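Local coordinates for protein putative citrate lyase (Ralstonia eutropha, PDB 3QQW) that probably acts as a magnesium-dependent lyase of the HpcH/HpaI aldolase/citrate lyase family, perhaps cleaving (S)-citramalyl-CoA, at residues A23-A29 / V48-D54. Sequence-based numbering, arbitrary orientation.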
loop_
_atom_site.group_PDB
_atom_site.type_symbol
_atom_site.label_atom_id
_atom_site.label_comp_id
_atom_site.label_asym_id
_atom_site.label_seq_id
_atom_site.Cartn_x
_atom_site.Cartn_y
_atom_site.Cartn_z
ATOM N N ALA C 23 -27.751 0.035 -3.798
ATOM C CA ALA C 23 -28.123 1.237 -3.078
ATOM C C ALA C 23 -26.894 1.800 -2.394
ATOM O O ALA C 23 -26.024 1.053 -1.930
ATOM C CB ALA C 23 -29.195 0.900 -2.056
ATOM N N ALA C 24 -26.810 3.114 -2.360
ATOM C CA ALA C 24 -25.703 3.863 -1.749
ATOM C C ALA C 24 -25.665 3.696 -0.232
ATOM O O ALA C 24 -24.643 3.946 0.402
ATOM C CB ALA C 24 -25.880 5.320 -2.089
ATOM N N CYS C 25 -26.782 3.262 0.351
ATOM C CA CYS C 25 -26.921 3.168 1.796
ATOM C C CYS C 25 -27.433 1.823 2.255
ATOM O O CYS C 25 -28.318 1.235 1.637
ATOM C CB CYS C 25 -27.839 4.288 2.282
ATOM S SG CYS C 25 -28.021 4.362 4.076
ATOM N N GLU C 26 -26.910 1.380 3.394
ATOM C CA GLU C 26 -27.292 0.126 4.028
ATOM C C GLU C 26 -27.608 0.405 5.475
ATOM O O GLU C 26 -26.696 0.699 6.257
ATOM C CB GLU C 26 -26.193 -0.937 3.887
ATOM C CG GLU C 26 -26.683 -2.323 4.278
ATOM C CD GLU C 26 -25.639 -3.410 4.157
ATOM O OE1 GLU C 26 -25.202 -3.672 3.019
ATOM O OE2 GLU C 26 -25.262 -4.008 5.191
ATOM N N HIS C 27 -28.898 0.346 5.824
ATOM C CA HIS C 27 -29.372 0.662 7.166
ATOM C C HIS C 27 -29.478 -0.598 8.035
ATOM O O HIS C 27 -30.034 -1.606 7.606
ATOM C CB HIS C 27 -30.712 1.391 7.097
ATOM C CG HIS C 27 -31.177 1.883 8.421
ATOM N ND1 HIS C 27 -30.598 2.993 9.024
ATOM C CD2 HIS C 27 -32.128 1.384 9.239
ATOM C CE1 HIS C 27 -31.219 3.130 10.183
ATOM N NE2 HIS C 27 -32.150 2.188 10.354
ATOM N N PHE C 28 -28.905 -0.546 9.249
ATOM C CA PHE C 28 -28.953 -1.654 10.202
ATOM C C PHE C 28 -30.061 -1.459 11.207
ATOM O O PHE C 28 -30.285 -0.335 11.637
ATOM C CB PHE C 28 -27.611 -1.795 10.933
ATOM C CG PHE C 28 -26.610 -2.524 10.083
ATOM C CD1 PHE C 28 -26.121 -1.952 8.907
ATOM C CD2 PHE C 28 -26.164 -3.787 10.442
ATOM C CE1 PHE C 28 -25.227 -2.641 8.106
ATOM C CE2 PHE C 28 -25.213 -4.452 9.668
ATOM C CZ PHE C 28 -24.767 -3.883 8.502
ATOM N N ALA C 29 -30.737 -2.568 11.576
ATOM C CA ALA C 29 -31.846 -2.669 12.550
ATOM C C ALA C 29 -31.768 -4.067 13.181
ATOM O O ALA C 29 -31.663 -5.059 12.457
ATOM C CB ALA C 29 -33.200 -2.435 11.876
ATOM N N VAL C 48 -33.928 3.123 -1.939
ATOM C CA VAL C 48 -32.690 3.944 -2.023
ATOM C C VAL C 48 -31.687 3.447 -0.985
ATOM O O VAL C 48 -30.518 3.813 -1.020
ATOM C CB VAL C 48 -32.926 5.483 -1.909
ATOM C CG1 VAL C 48 -33.785 5.984 -3.059
ATOM C CG2 VAL C 48 -33.509 5.882 -0.554
ATOM N N PHE C 49 -32.151 2.597 -0.070
ATOM C CA PHE C 49 -31.316 1.981 0.945
ATOM C C PHE C 49 -31.749 0.531 1.171
ATOM O O PHE C 49 -32.938 0.196 1.023
ATOM C CB PHE C 49 -31.345 2.773 2.267
ATOM C CG PHE C 49 -32.651 2.698 3.028
ATOM C CD1 PHE C 49 -33.727 3.519 2.688
ATOM C CD2 PHE C 49 -32.789 1.846 4.117
ATOM C CE1 PHE C 49 -34.917 3.470 3.415
ATOM C CE2 PHE C 49 -33.991 1.787 4.831
ATOM C CZ PHE C 49 -35.039 2.609 4.484
ATOM N N ASP C 50 -30.769 -0.319 1.510
ATOM C CA ASP C 50 -31.000 -1.694 1.883
ATOM C C ASP C 50 -31.147 -1.782 3.401
ATOM O O ASP C 50 -30.682 -0.907 4.113
ATOM C CB ASP C 50 -29.854 -2.586 1.404
ATOM C CG ASP C 50 -29.802 -2.825 -0.084
ATOM O OD1 ASP C 50 -30.870 -2.703 -0.753
ATOM O OD2 ASP C 50 -28.722 -3.204 -0.578
ATOM N N VAL C 51 -31.792 -2.837 3.899
ATOM C CA VAL C 51 -31.940 -3.035 5.337
ATOM C C VAL C 51 -31.158 -4.276 5.726
ATOM O O VAL C 51 -31.351 -5.334 5.140
ATOM C CB VAL C 51 -33.425 -3.130 5.744
ATOM C CG1 VAL C 51 -33.577 -3.455 7.223
ATOM C CG2 VAL C 51 -34.161 -1.847 5.407
ATOM N N THR C 52 -30.280 -4.161 6.710
ATOM C CA THR C 52 -29.599 -5.324 7.245
ATOM C C THR C 52 -30.202 -5.642 8.597
ATOM O O THR C 52 -30.156 -4.822 9.515
ATOM C CB THR C 52 -28.057 -5.170 7.313
ATOM O OG1 THR C 52 -27.580 -4.789 6.032
ATOM C CG2 THR C 52 -27.372 -6.463 7.714
ATOM N N CYS C 53 -30.801 -6.819 8.698
ATOM C CA CYS C 53 -31.344 -7.340 9.952
ATOM C C CYS C 53 -30.182 -7.897 10.691
ATOM O O CYS C 53 -29.524 -8.842 10.237
ATOM C CB CYS C 53 -32.423 -8.385 9.700
ATOM S SG CYS C 53 -33.717 -7.828 8.581
ATOM N N ASP C 54 -29.801 -7.187 11.720
ATOM C CA ASP C 54 -28.616 -7.511 12.467
ATOM C C ASP C 54 -28.844 -8.666 13.450
ATOM O O ASP C 54 -29.634 -8.515 14.347
ATOM C CB ASP C 54 -28.129 -6.258 13.188
ATOM C CG ASP C 54 -26.652 -6.305 13.514
ATOM O OD1 ASP C 54 -26.043 -7.400 13.381
ATOM O OD2 ASP C 54 -26.103 -5.260 13.907
HETATM O O HOH W 1 -29.213 4.458 -3.077
#
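One face of the Phe28 ring carries Thr52 CB, 3.7 Å from the centroid and 9° off the normal, a CH-pi contact; at its edge lie Glu26 O, in the ring plane, and Asp54 OD2, close to it, while Trp253 meets the ring from strand 251-254. These strands, 25-29 and 49-54, are neighbours in the parallel TIM barrel, joined through helix 32-45 as a beta-alpha-beta crossover. Phe28, Thr52, Glu26 and Asp50 share the barrel-interior face. A beta-branched threonine suits its place there: CG2, anti to the backbone N, reaches Phe28 CE2 (3.5 Å), and OG1, on the other branch, donates to Glu26 OE2 at 2.6 Å, meeting it 55° out of the carboxylate plane. The buried acids have cationic partners: Arg251 bridges Glu26 and Asp50, which would offset their like charges, Arg84 also holds Asp50, and Arg88, a predicted substrate-binding residue, pairs with Asp54. Toward the helices, Phe49 CD2 packs obliquely on His27 CB, the imidazole being bonded to Ser254, and small Cys25 fits its CB against Phe49 CB (3.8 Å). Five backbone hydrogen bonds join the strands, from Asp50 N to Cys25 O through to Asp54 N to Ala29 O. Beyond their first rung, one water accepts from Ala24 N at 2.8 Å.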